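Local coordinates for nuclear and cytoplasmic polyadenylated RNA-binding protein PUB1 (Saccharomyces cerevisiae, PDB 3MD1) that binds polyadenylated RNA with a preference for poly(U) and may accompany mRNA from nucleus to cytoplasm, the chain here being its second RRM domain, at residues A[51-56]-A[75-80]; A[23-28]-A[57-62]; A[32-37]-A[43-48]; A[61-66]-A[71-76]. All coordinates share one frame; numbering follows the deposited sequence. Where two conformers were deposited one is given.

Contact 1 of 4, residues A[51-56]-A[75-80]; sequences TSQDDA and INWAAK
W77 holds CG anti to its own carbonyl carbon (chi1 -72°), and this swings the six-membered end of the indole across to the first turn of helix 53-63, where Q53 and A56 receive it. Q53 answers with an extended chain, CG anti to the backbone N (chi1 -172°), which runs at about a right angle to the tryptophan side chain. Its CG passes 3.9 Å from CH2 of W77, while its amide plane stands nearly perpendicular to the indole and plays no polar part across the contact. The backbone carbonyl of the same glutamine comes in at the ring edge, in plane, with Q53 O 3.6 Å from W77 CH2. One helical turn on, the methyl of A56 is the apolar mate: its CB lies 3.7 Å from both CH2 and CZ3 of W77, at an oblique angle to the ring. No hydrogen bond crosses the interface, so shape and van der Waals contact carry it.

The helix start that takes up the ring is itself well fixed. S52 sits at the N-cap, where its OG accepts from D55 N at 3.3 Å, and S52 O accepts from A56 N at 2.9 Å to close the first turn. D55 is tied in turn to the loop before strand 28-35 through S27. In the RRM fold the contact joins the beginning of the second helix to the end of the last strand: Q57 and M60 continue the helical surface against W77, F2 and F50 cover A56 from strands 2-7 and 45-50, and A78 leads away past N3 and F47.

Contact 2 of 4, residues A[23-28]-A[57-62]; sequences KDFPSY and QNAMDS
Apolar contact comes first: F25 lays one face of its phenyl ring against A59 of helix 53-63. The methyl CB of A59 approaches from above the ring, 4.1 Å from the centroid and 24° off the normal, a CH-pi contact displaced toward the CD1 side, where the separation from F25 CD1 is 3.8 Å. With CG anti to the carbonyl carbon (chi1 -78°), the phenylalanine points its ring at the helix. The second kind is a polar group at the ring edge. S62, one turn beyond A59, places OG near the ring plane, 3.7 Å from F25 CE1, so the phenyl is met over a face and at its rim by two residues of the same helical side. No hydrogen bond crosses between the two segments; each has its own. A type II turn runs from F25 to Y28, closed by Y28 N to F25 O at 3.2 Å, with S27 at positive phi and bonded outward to T51 and D55. On the helix, Q57 NE2 reaches D61 OD2 at 3.0 Å.

F25 also touches M63 of the helix and F50 of strand 45-50. In the βαββαβ order of an RRM, the loop from the first helix to the second strand here lies against the second helix.

Contact 3 of 4, residues A[32-37]-A[43-48]; sequences HVMWDM and RGYGFV
R43 to V48 are the first six residues of the RNP1 octapeptide of an RRM; they pair with strand 28-35 in an antiparallel hairpin, and M34 and D36 meet their side chains. H32 and F47 form a hydrogen-bonded pair, F47 N to H32 O and H32 N to F47 O both at 2.8 Å. V33 faces G46 in the adjoining non-hydrogen-bonded pair; the strands close in there, and a side chain at G46 would run into H32 O. Further on, M34 N gives to Y45 O, and R43 N to M34 O in a nearly straight bond.

M34, bent at chi2 and chi3, rests CG 3.6 Å from Y45 CE2 and 3.7 Å from F47 CE2, while its sulfur lies at the F47 ring edge, a Met-aromatic contact 4.9 Å from the centroid. Y45, met by F5, and F47 hold the RNP1 aromatic positions, which in other RRMs stack on RNA bases.

The carboxylate of D36 stacks on the R43 guanidinium with planes 17° apart; OD2 is 3.5 Å from NH2 of R43, well off its plane, and OD1 accepts from Q38 N. With an asparagine in place of D36, R43 is likely to lose its stacked counter-charge. One water accepts from R43 NE and donates to W35 O; another accepts from R43 NH2 and M37 N. D36 CB packs over the guanidinium face, and the polar attraction is one of charge, without a directed N-H bond.

Contact 4 of 4, residues A[61-66]-A[71-76]; sequences DSMQGQ and RPLRIN
M63, L73 and I75 make the tight inner half of this contact, where the end of helix 53-63 presses on strand 71-77. I75 drives CD1 against M63, 3.6 Å from CB, and the bent methionine chain lies beside L73, both pointing the same way, with M63 CE 3.9 Å from L73 CD1. F22 closes over M63 and I75, and V6 and L4 pack against L73 and I75. The backbone locks this half: G65 N gives to L73 O at 2.8 Å, and L73 N gives to Q66 O at 2.8 Å and 170°, so L73 is gripped through both its N-H and its C=O. The type II turn from M63 to Q66, closed by Q66 N to M63 O, presents those groups; G65 takes its third position with a positive phi that glycine readily adopts.

Toward solvent the fit is slacker. Q64, CG anti to its backbone N (chi1 -171°) and then bent at chi2, folds its amide back along the strand, with CD 3.7 Å from I75 O. That I75 O accepts a hydrogen bond from a glycerol, probably from the crystallisation liquor. Cutting Q64 back to alanine is likely to open a gap beside I75 CB and leave that stretch of strand backbone without its amide neighbour. R74 lays its guanidinium face over P72 CB, NH1 about 4.0 Å from G65 CA, while R71 turns off to a salt bridge with D8. In this RRM fold the turn leads from the second helix into the short strand 67-68, which pairs with the start of the last strand.

Going from the N terminus, the chain opens contact 2 in the loop at 23-28, after the first helix. Contact 3 then opens and closes between strands 28-35 and 45-50, lying wholly within the span of contact 2. Segment 51-56 starts contact 1 before 57-62 shuts contact 2, so these two cross, and S27 hydrogen-bonded to D55 bridges them. Contact 4 begins where contact 2 ends, sharing D61 and S62, and closes at 71-76, overlapping contact 1 at I75 and N76 on the same last strand. Contacts 1, 2 and 4 therefore follow helix 53-63 from start to finish, tying it to loop and sheet, while contact 3 joins outermost strand 28-35 to its neighbour 45-50.

Contact 1 of 4, residues A[51-56]-A[75-80]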
loop_
_atom_site.group_PDB
_atom_site.type_symbol
_atom_site.label_atom_id
_atom_site.label_comp_id
_atom_site.label_asym_id
_atom_site.label_seq_id
_atom_site.Cartn_x
_atom_site.Cartn_y
_atom_site.Cartn_z
ATOM N N THR A 51 -11.514 -7.409 -1.115
ATOM C CA THR A 51 -12.773 -7.851 -1.754
ATOM C C THR A 51 -13.920 -6.863 -1.518
ATOM O O THR A 51 -14.875 -6.803 -2.302
ATOM C CB THR A 51 -13.237 -9.261 -1.292
ATOM O OG1 THR A 51 -13.625 -9.225 0.085
ATOM C CG2 THR A 51 -12.157 -10.306 -1.495
ATOM N N SER A 52 -13.801 -6.084 -0.444
ATOM C CA SER A 52 -14.894 -5.274 0.083
ATOM C C SER A 52 -14.502 -3.801 0.210
ATOM O O SER A 52 -13.432 -3.480 0.733
ATOM C CB SER A 52 -15.303 -5.812 1.455
ATOM O OG SER A 52 -15.997 -4.831 2.213
ATOM N N GLN A 53 -15.382 -2.915 -0.258
ATOM C CA GLN A 53 -15.130 -1.474 -0.184
ATOM C C GLN A 53 -15.046 -0.971 1.257
ATOM O O GLN A 53 -14.115 -0.234 1.607
ATOM C CB GLN A 53 -16.184 -0.678 -0.954
ATOM C CG GLN A 53 -15.862 0.814 -1.061
ATOM C CD GLN A 53 -16.974 1.613 -1.699
ATOM O OE1 GLN A 53 -17.865 1.058 -2.346
ATOM N NE2 GLN A 53 -16.933 2.924 -1.521
ATOM N N ASP A 54 -16.014 -1.367 2.084
ATOM C CA ASP A 54 -16.039 -0.932 3.478
ATOM C C ASP A 54 -14.778 -1.372 4.218
ATOM O O ASP A 54 -14.227 -0.614 5.020
ATOM C CB ASP A 54 -17.298 -1.443 4.195
ATOM C CG ASP A 54 -18.569 -0.734 3.740
ATOM O OD1 ASP A 54 -18.479 0.292 3.025
ATOM O OD2 ASP A 54 -19.666 -1.209 4.105
ATOM N N ASP A 55 -14.323 -2.591 3.927
ATOM C CA ASP A 55 -13.110 -3.140 4.532
ATOM C C ASP A 55 -11.827 -2.451 4.034
ATOM O O ASP A 55 -10.906 -2.195 4.817
ATOM C CB ASP A 55 -13.048 -4.655 4.303
ATOM C CG ASP A 55 -14.047 -5.425 5.168
ATOM O OD1 ASP A 55 -14.395 -4.944 6.265
ATOM O OD2 ASP A 55 -14.478 -6.523 4.763
ATOM N N ALA A 56 -11.767 -2.133 2.742
ATOM C CA ALA A 56 -10.658 -1.333 2.225
ATOM C C ALA A 56 -10.646 0.058 2.884
ATOM O O ALA A 56 -9.595 0.552 3.297
ATOM C CB ALA A 56 -10.736 -1.219 0.702
ATOM N N ILE A 75 -2.056 7.110 2.439
ATOM C CA ILE A 75 -2.947 6.155 1.812
ATOM C C ILE A 75 -4.144 6.839 1.164
ATOM O O ILE A 75 -4.737 7.751 1.748
ATOM C CB ILE A 75 -3.418 5.084 2.853
ATOM C CG1 ILE A 75 -2.218 4.470 3.584
ATOM C CG2 ILE A 75 -4.201 3.981 2.158
ATOM C CD1 ILE A 75 -2.609 3.574 4.768
ATOM N N ASN A 76 -4.483 6.406 -0.048
ATOM C CA ASN A 76 -5.698 6.865 -0.717
ATOM C C ASN A 76 -6.272 5.774 -1.600
ATOM O O ASN A 76 -5.648 4.730 -1.790
ATOM C CB ASN A 76 -5.451 8.160 -1.506
ATOM C CG ASN A 76 -4.354 8.020 -2.543
ATOM O OD1 ASN A 76 -3.244 8.502 -2.346
ATOM N ND2 ASN A 76 -4.664 7.373 -3.656
ATOM N N TRP A 77 -7.479 6.000 -2.112
ATOM C CA TRP A 77 -8.055 5.099 -3.101
ATOM C C TRP A 77 -7.156 5.084 -4.332
ATOM O O TRP A 77 -6.715 6.137 -4.798
ATOM C CB TRP A 77 -9.472 5.555 -3.481
ATOM C CG TRP A 77 -10.456 5.313 -2.386
ATOM C CD1 TRP A 77 -11.090 6.257 -1.625
ATOM C CD2 TRP A 77 -10.917 4.039 -1.912
ATOM N NE1 TRP A 77 -11.914 5.648 -0.708
ATOM C CE2 TRP A 77 -11.831 4.289 -0.862
ATOM C CE3 TRP A 77 -10.643 2.709 -2.270
ATOM C CZ2 TRP A 77 -12.478 3.258 -0.167
ATOM C CZ3 TRP A 77 -11.287 1.676 -1.580
ATOM C CH2 TRP A 77 -12.193 1.962 -0.536
ATOM N N ALA A 78 -6.870 3.893 -4.845
ATOM C CA ALA A 78 -6.116 3.777 -6.091
ATOM C C ALA A 78 -6.827 4.539 -7.213
ATOM O O ALA A 78 -8.056 4.485 -7.345
ATOM C CB ALA A 78 -5.920 2.320 -6.466
ATOM N N ALA A 79 -6.044 5.297 -7.971
ATOM C CA ALA A 79 -6.543 6.103 -9.089
ATOM C C ALA A 79 -5.390 6.338 -10.059
ATOM O O ALA A 79 -4.222 6.099 -9.716
ATOM C CB ALA A 79 -7.108 7.437 -8.589
ATOM N N LYS A 80 -5.713 6.793 -11.268
ATOM C CA LYS A 80 -4.686 7.091 -12.271
ATOM C C LYS A 80 -3.666 8.084 -11.715
ATOM O O LYS A 80 -4.039 9.110 -11.127
ATOM C CB LYS A 80 -5.312 7.642 -13.559
ATOM C CG LYS A 80 -4.306 7.802 -14.708
ATOM C CD LYS A 80 -4.889 8.495 -15.934
ATOM C CE LYS A 80 -3.977 8.263 -17.146
ATOM N NZ LYS A 80 -4.217 9.228 -18.261
#

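Contact 2 of 4, residues A[23-28]-A[57-62]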
loop_
_atom_site.group_PDB
_atom_site.type_symbol
_atom_site.label_atom_id
_atom_site.label_comp_id
_atom_site.label_asym_id
_atom_site.label_seq_id
_atom_site.Cartn_x
_atom_site.Cartn_y
_atom_site.Cartn_z
ATOM N N LYS A 23 -1.807 -7.763 5.765
ATOM C CA LYS A 23 -2.231 -9.179 5.652
ATOM C C LYS A 23 -3.498 -9.559 6.425
ATOM O O LYS A 23 -4.332 -10.340 5.947
ATOM C CB LYS A 23 -1.103 -10.094 6.174
ATOM C CG LYS A 23 -0.260 -10.780 5.127
ATOM C CD LYS A 23 0.164 -12.182 5.578
ATOM C CE LYS A 23 1.483 -12.216 6.356
ATOM N NZ LYS A 23 1.351 -11.783 7.775
ATOM N N ASP A 24 -3.627 -9.023 7.630
ATOM C CA ASP A 24 -4.652 -9.491 8.555
ATOM C C ASP A 24 -5.935 -8.662 8.585
ATOM O O ASP A 24 -6.873 -8.973 9.320
ATOM C CB ASP A 24 -4.052 -9.653 9.951
ATOM C CG ASP A 24 -2.921 -10.670 9.983
ATOM O OD1 ASP A 24 -3.102 -11.797 9.467
ATOM O OD2 ASP A 24 -1.842 -10.343 10.518
ATOM N N PHE A 25 -5.993 -7.612 7.777
ATOM C CA PHE A 25 -7.204 -6.820 7.696
ATOM C C PHE A 25 -8.303 -7.588 6.982
ATOM O O PHE A 25 -8.020 -8.283 5.995
ATOM C CB PHE A 25 -6.933 -5.496 6.991
ATOM C CG PHE A 25 -6.255 -4.490 7.868
ATOM C CD1 PHE A 25 -6.994 -3.715 8.753
ATOM C CD2 PHE A 25 -4.875 -4.310 7.814
ATOM C CE1 PHE A 25 -6.364 -2.791 9.586
ATOM C CE2 PHE A 25 -4.246 -3.369 8.630
ATOM C CZ PHE A 25 -4.998 -2.615 9.527
ATOM N N PRO A 26 -9.556 -7.451 7.460
ATOM C CA PRO A 26 -10.692 -8.106 6.799
ATOM C C PRO A 26 -10.722 -7.835 5.300
ATOM O O PRO A 26 -10.520 -6.693 4.865
ATOM C CB PRO A 26 -11.906 -7.462 7.473
ATOM C CG PRO A 26 -11.423 -7.108 8.827
ATOM C CD PRO A 26 -9.968 -6.768 8.704
ATOM N N SER A 27 -10.944 -8.899 4.530
ATOM C CA SER A 27 -11.080 -8.833 3.068
ATOM C C SER A 27 -9.804 -8.597 2.251
ATOM O O SER A 27 -9.883 -8.464 1.032
ATOM C CB SER A 27 -12.183 -7.845 2.656
ATOM O OG SER A 27 -13.436 -8.294 3.151
ATOM N N TYR A 28 -8.650 -8.554 2.917
ATOM C CA TYR A 28 -7.351 -8.422 2.243
ATOM C C TYR A 28 -7.147 -9.528 1.216
ATOM O O TYR A 28 -7.441 -10.705 1.481
ATOM C CB TYR A 28 -6.212 -8.457 3.272
ATOM C CG TYR A 28 -4.819 -8.634 2.686
ATOM C CD1 TYR A 28 -4.051 -7.525 2.312
ATOM C CD2 TYR A 28 -4.265 -9.908 2.513
ATOM C CE1 TYR A 28 -2.771 -7.685 1.782
ATOM C CE2 TYR A 28 -2.985 -10.076 1.984
ATOM C CZ TYR A 28 -2.246 -8.964 1.628
ATOM O OH TYR A 28 -0.992 -9.113 1.114
ATOM N N GLN A 57 -11.826 0.664 3.000
ATOM C CA GLN A 57 -11.975 1.966 3.655
ATOM C C GLN A 57 -11.474 1.924 5.098
ATOM O O GLN A 57 -10.724 2.792 5.523
ATOM C CB GLN A 57 -13.442 2.436 3.616
ATOM C CG GLN A 57 -13.689 3.817 4.274
ATOM C CD GLN A 57 -13.196 4.980 3.427
ATOM O OE1 GLN A 57 -13.567 5.122 2.256
ATOM N NE2 GLN A 57 -12.360 5.830 4.018
ATOM N N ASN A 58 -11.880 0.902 5.844
ATOM C CA ASN A 58 -11.445 0.795 7.237
ATOM C C ASN A 58 -9.942 0.543 7.389
ATOM O O ASN A 58 -9.321 1.067 8.305
ATOM C CB ASN A 58 -12.230 -0.284 7.975
ATOM C CG ASN A 58 -13.696 0.068 8.140
ATOM O OD1 ASN A 58 -14.071 1.243 8.198
ATOM N ND2 ASN A 58 -14.534 -0.961 8.247
ATOM N N ALA A 59 -9.364 -0.255 6.493
ATOM C CA ALA A 59 -7.931 -0.534 6.556
ATOM C C ALA A 59 -7.151 0.745 6.277
ATOM O O ALA A 59 -6.171 1.067 6.957
ATOM C CB ALA A 59 -7.557 -1.615 5.584
ATOM N N MET A 60 -7.601 1.481 5.269
ATOM C CA MET A 60 -7.028 2.786 4.971
ATOM C C MET A 60 -7.057 3.686 6.203
ATOM O O MET A 60 -6.049 4.290 6.562
ATOM C CB MET A 60 -7.779 3.448 3.821
ATOM C CG MET A 60 -7.455 4.919 3.651
ATOM S SD MET A 60 -7.859 5.605 2.025
ATOM C CE MET A 60 -9.525 4.972 1.745
ATOM N N ASP A 61 -8.220 3.783 6.843
ATOM C CA ASP A 61 -8.372 4.726 7.945
ATOM C C ASP A 61 -7.562 4.279 9.161
ATOM O O ASP A 61 -6.934 5.084 9.841
ATOM C CB ASP A 61 -9.864 4.968 8.270
ATOM C CG ASP A 61 -10.598 5.673 7.122
ATOM O OD1 ASP A 61 -9.953 6.467 6.391
ATOM O OD2 ASP A 61 -11.819 5.432 6.937
ATOM N N SER A 62 -7.537 2.975 9.371
ATOM C CA SER A 62 -6.767 2.372 10.440
ATOM C C SER A 62 -5.261 2.626 10.326
ATOM O O SER A 62 -4.592 2.871 11.331
ATOM C CB SER A 62 -7.032 0.868 10.405
ATOM O OG SER A 62 -6.800 0.287 11.647
#

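Contact 3 of 4, residues A[32-37]-A[43-48]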
loop_
_atom_site.group_PDB
_atom_site.type_symbol
_atom_site.label_atom_id
_atom_site.label_comp_id
_atom_site.label_asym_id
_atom_site.label_seq_id
_atom_site.Cartn_x
_atom_site.Cartn_y
_atom_site.Cartn_z
ATOM N N HIS A 32 1.448 -5.143 -3.355
ATOM C CA HIS A 32 2.629 -5.026 -4.240
ATOM C C HIS A 32 3.328 -3.688 -4.080
ATOM O O HIS A 32 2.682 -2.634 -4.087
ATOM C CB HIS A 32 2.242 -5.135 -5.722
ATOM C CG HIS A 32 1.648 -6.442 -6.105
ATOM N ND1 HIS A 32 0.286 -6.661 -6.127
ATOM C CD2 HIS A 32 2.225 -7.599 -6.501
ATOM C CE1 HIS A 32 0.052 -7.902 -6.511
ATOM N NE2 HIS A 32 1.210 -8.490 -6.753
ATOM N N VAL A 33 4.653 -3.726 -3.974
ATOM C CA VAL A 33 5.445 -2.508 -4.016
ATOM C C VAL A 33 5.823 -2.235 -5.460
ATOM O O VAL A 33 6.324 -3.130 -6.147
ATOM C CB VAL A 33 6.736 -2.614 -3.160
ATOM C CG1 VAL A 33 7.595 -1.382 -3.332
ATOM C CG2 VAL A 33 6.402 -2.801 -1.702
ATOM N N MET A 34 5.584 -1.008 -5.918
ATOM C CA MET A 34 5.974 -0.593 -7.269
ATOM C C MET A 34 7.452 -0.283 -7.389
ATOM O O MET A 34 8.052 0.356 -6.529
ATOM C CB MET A 34 5.164 0.615 -7.734
ATOM C CG MET A 34 3.687 0.382 -7.679
ATOM S SD MET A 34 3.262 -1.096 -8.591
ATOM C CE MET A 34 3.522 -0.493 -10.249
ATOM N N TRP A 35 8.045 -0.741 -8.481
ATOM C CA TRP A 35 9.459 -0.480 -8.716
ATOM C C TRP A 35 9.675 -0.157 -10.178
ATOM O O TRP A 35 8.867 -0.535 -11.043
ATOM C CB TRP A 35 10.337 -1.656 -8.281
ATOM C CG TRP A 35 9.944 -2.986 -8.867
ATOM C CD1 TRP A 35 8.933 -3.806 -8.445
ATOM C CD2 TRP A 35 10.591 -3.668 -9.941
ATOM N NE1 TRP A 35 8.902 -4.949 -9.209
ATOM C CE2 TRP A 35 9.905 -4.888 -10.138
ATOM C CE3 TRP A 35 11.678 -3.359 -10.769
ATOM C CZ2 TRP A 35 10.282 -5.807 -11.119
ATOM C CZ3 TRP A 35 12.053 -4.265 -11.745
ATOM C CH2 TRP A 35 11.346 -5.473 -11.917
ATOM N N ASP A 36 10.753 0.576 -10.427
ATOM C CA ASP A 36 11.064 1.093 -11.752
ATOM C C ASP A 36 11.701 -0.020 -12.590
ATOM O O ASP A 36 12.810 -0.467 -12.290
ATOM C CB ASP A 36 12.020 2.271 -11.599
ATOM C CG ASP A 36 12.403 2.909 -12.918
ATOM O OD1 ASP A 36 12.458 2.228 -13.963
ATOM O OD2 ASP A 36 12.665 4.130 -12.911
ATOM N N MET A 37 11.012 -0.468 -13.630
ATOM C CA MET A 37 11.461 -1.653 -14.380
ATOM C C MET A 37 12.688 -1.452 -15.252
ATOM O O MET A 37 13.183 -2.396 -15.871
ATOM C CB MET A 37 10.311 -2.258 -15.170
ATOM C CG MET A 37 9.345 -2.876 -14.214
ATOM S SD MET A 37 8.074 -3.828 -15.002
ATOM C CE MET A 37 7.396 -4.508 -13.492
ATOM N N ARG A 43 9.711 2.564 -6.229
ATOM C CA ARG A 43 9.146 3.878 -6.485
ATOM C C ARG A 43 8.596 4.506 -5.214
ATOM O O ARG A 43 8.052 5.623 -5.262
ATOM C CB ARG A 43 8.049 3.792 -7.537
ATOM C CG ARG A 43 8.555 3.401 -8.905
ATOM C CD ARG A 43 7.594 3.840 -9.978
ATOM N NE ARG A 43 8.070 3.474 -11.295
ATOM C CZ ARG A 43 8.793 4.262 -12.087
ATOM N NH1 ARG A 43 9.125 5.489 -11.688
ATOM N NH2 ARG A 43 9.179 3.822 -13.281
ATOM N N GLY A 44 8.713 3.807 -4.081
ATOM C CA GLY A 44 8.288 4.381 -2.784
ATOM C C GLY A 44 6.785 4.401 -2.613
ATOM O O GLY A 44 6.243 5.141 -1.778
ATOM N N TYR A 45 6.092 3.586 -3.395
ATOM C CA TYR A 45 4.661 3.394 -3.199
ATOM C C TYR A 45 4.265 2.020 -3.657
ATOM O O TYR A 45 5.043 1.332 -4.315
ATOM C CB TYR A 45 3.816 4.489 -3.883
ATOM C CG TYR A 45 4.027 4.646 -5.373
ATOM C CD1 TYR A 45 4.850 5.654 -5.869
ATOM C CD2 TYR A 45 3.368 3.829 -6.275
ATOM C CE1 TYR A 45 5.039 5.833 -7.218
ATOM C CE2 TYR A 45 3.542 4.007 -7.665
ATOM C CZ TYR A 45 4.379 5.009 -8.117
ATOM O OH TYR A 45 4.574 5.203 -9.463
ATOM N N GLY A 46 3.057 1.625 -3.278
ATOM C CA GLY A 46 2.569 0.291 -3.566
ATOM C C GLY A 46 1.052 0.262 -3.556
ATOM O O GLY A 46 0.407 1.283 -3.355
ATOM N N PHE A 47 0.496 -0.923 -3.750
ATOM C CA PHE A 47 -0.948 -1.131 -3.738
ATOM C C PHE A 47 -1.333 -2.277 -2.815
ATOM O O PHE A 47 -0.586 -3.261 -2.694
ATOM C CB PHE A 47 -1.452 -1.482 -5.144
ATOM C CG PHE A 47 -1.258 -0.398 -6.145
ATOM C CD1 PHE A 47 -2.155 0.655 -6.228
ATOM C CD2 PHE A 47 -0.179 -0.442 -7.025
ATOM C CE1 PHE A 47 -1.974 1.674 -7.167
ATOM C CE2 PHE A 47 0.012 0.565 -7.957
ATOM C CZ PHE A 47 -0.887 1.626 -8.028
ATOM N N VAL A 48 -2.514 -2.155 -2.199
ATOM C CA VAL A 48 -3.132 -3.220 -1.391
ATOM C C VAL A 48 -4.595 -3.415 -1.841
ATOM O O VAL A 48 -5.344 -2.443 -1.949
ATOM C CB VAL A 48 -3.054 -2.909 0.121
ATOM C CG1 VAL A 48 -3.707 -4.037 0.915
ATOM C CG2 VAL A 48 -1.601 -2.764 0.550
HETATM O O HOH W 1 6.507 1.213 -11.954
HETATM O O HOH W 2 8.580 0.785 -14.296
#

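Contact 4 of 4, residues A[61-66]-A[71-76]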
loop_
_atom_site.group_PDB
_atom_site.type_symbol
_atom_site.label_atom_id
_atom_site.label_comp_id
_atom_site.label_asym_id
_atom_site.label_seq_id
_atom_site.Cartn_x
_atom_site.Cartn_y
_atom_site.Cartn_z
ATOM N N ASP A 61 -8.220 3.783 6.843
ATOM C CA ASP A 61 -8.372 4.726 7.945
ATOM C C ASP A 61 -7.562 4.279 9.161
ATOM O O ASP A 61 -6.934 5.084 9.841
ATOM C CB ASP A 61 -9.864 4.968 8.270
ATOM C CG ASP A 61 -10.598 5.673 7.122
ATOM O OD1 ASP A 61 -9.953 6.467 6.391
ATOM O OD2 ASP A 61 -11.819 5.432 6.937
ATOM N N SER A 62 -7.537 2.975 9.371
ATOM C CA SER A 62 -6.767 2.372 10.440
ATOM C C SER A 62 -5.261 2.626 10.326
ATOM O O SER A 62 -4.592 2.871 11.331
ATOM C CB SER A 62 -7.032 0.868 10.405
ATOM O OG SER A 62 -6.800 0.287 11.647
ATOM N N MET A 63 -4.744 2.579 9.102
ATOM C CA MET A 63 -3.309 2.688 8.821
ATOM C C MET A 63 -2.832 4.071 8.377
ATOM O O MET A 63 -1.628 4.299 8.239
ATOM C CB MET A 63 -2.889 1.641 7.770
ATOM C CG MET A 63 -3.095 0.204 8.229
ATOM S SD MET A 63 -2.061 -0.256 9.643
ATOM C CE MET A 63 -0.570 -0.757 8.772
ATOM N N GLN A 64 -3.771 4.983 8.117
ATOM C CA GLN A 64 -3.430 6.319 7.631
ATOM C C GLN A 64 -2.426 7.010 8.555
ATOM O O GLN A 64 -2.675 7.167 9.763
ATOM C CB GLN A 64 -4.695 7.179 7.518
ATOM C CG GLN A 64 -4.495 8.513 6.810
ATOM C CD GLN A 64 -4.210 8.325 5.343
ATOM O OE1 GLN A 64 -5.128 8.175 4.529
ATOM N NE2 GLN A 64 -2.952 8.303 5.006
ATOM N N GLY A 65 -1.284 7.399 7.986
ATOM C CA GLY A 65 -0.247 8.110 8.722
ATOM C C GLY A 65 0.493 7.317 9.779
ATOM O O GLY A 65 1.282 7.889 10.534
ATOM N N GLN A 66 0.226 6.013 9.853
ATOM C CA GLN A 66 0.940 5.149 10.787
ATOM C C GLN A 66 2.304 4.850 10.198
ATOM O O GLN A 66 2.462 4.812 8.981
ATOM C CB GLN A 66 0.156 3.862 11.072
ATOM C CG GLN A 66 -1.280 4.100 11.560
ATOM C CD GLN A 66 -1.387 4.633 12.984
ATOM O OE1 GLN A 66 -2.488 4.962 13.448
ATOM N NE2 GLN A 66 -0.258 4.723 13.676
ATOM N N ARG A 71 8.574 5.654 8.269
ATOM C CA ARG A 71 7.880 6.589 7.388
ATOM C C ARG A 71 6.364 6.477 7.516
ATOM O O ARG A 71 5.824 5.361 7.512
ATOM C CB ARG A 71 8.283 6.338 5.933
ATOM C CG ARG A 71 9.767 6.572 5.629
ATOM C CD ARG A 71 10.087 8.024 5.275
ATOM N NE ARG A 71 9.599 8.381 3.938
ATOM C CZ ARG A 71 10.230 8.081 2.803
ATOM N NH1 ARG A 71 9.705 8.441 1.641
ATOM N NH2 ARG A 71 11.393 7.427 2.829
ATOM N N PRO A 72 5.670 7.630 7.601
ATOM C CA PRO A 72 4.211 7.584 7.718
ATOM C C PRO A 72 3.549 7.127 6.421
ATOM O O PRO A 72 3.844 7.649 5.355
ATOM C CB PRO A 72 3.816 9.028 8.051
ATOM C CG PRO A 72 4.987 9.871 7.669
ATOM C CD PRO A 72 6.211 8.998 7.665
ATOM N N LEU A 73 2.655 6.150 6.531
ATOM C CA LEU A 73 1.914 5.677 5.373
ATOM C C LEU A 73 0.977 6.763 4.875
ATOM O O LEU A 73 0.239 7.367 5.665
ATOM C CB LEU A 73 1.103 4.429 5.738
ATOM C CG LEU A 73 1.937 3.194 6.104
ATOM C CD1 LEU A 73 1.085 2.216 6.906
ATOM C CD2 LEU A 73 2.533 2.525 4.863
ATOM N N ARG A 74 0.995 6.996 3.566
ATOM C CA ARG A 74 0.126 7.997 2.941
ATOM C C ARG A 74 -0.820 7.277 2.011
ATOM O O ARG A 74 -0.434 6.882 0.914
ATOM C CB ARG A 74 0.949 9.028 2.158
ATOM C CG ARG A 74 1.939 9.778 2.993
ATOM C CD ARG A 74 1.272 10.545 4.095
ATOM N NE ARG A 74 2.260 11.283 4.882
ATOM C CZ ARG A 74 2.082 11.685 6.139
ATOM N NH1 ARG A 74 0.956 11.411 6.792
ATOM N NH2 ARG A 74 3.052 12.354 6.757
ATOM N N ILE A 75 -2.056 7.110 2.439
ATOM C CA ILE A 75 -2.947 6.155 1.812
ATOM C C ILE A 75 -4.144 6.839 1.164
ATOM O O ILE A 75 -4.737 7.751 1.748
ATOM C CB ILE A 75 -3.418 5.084 2.853
ATOM C CG1 ILE A 75 -2.218 4.470 3.584
ATOM C CG2 ILE A 75 -4.201 3.981 2.158
ATOM C CD1 ILE A 75 -2.609 3.574 4.768
ATOM N N ASN A 76 -4.483 6.406 -0.048
ATOM C CA ASN A 76 -5.698 6.865 -0.717
ATOM C C ASN A 76 -6.272 5.774 -1.600
ATOM O O ASN A 76 -5.648 4.730 -1.790
ATOM C CB ASN A 76 -5.451 8.160 -1.506
ATOM C CG ASN A 76 -4.354 8.020 -2.543
ATOM O OD1 ASN A 76 -3.244 8.502 -2.346
ATOM N ND2 ASN A 76 -4.664 7.373 -3.656
#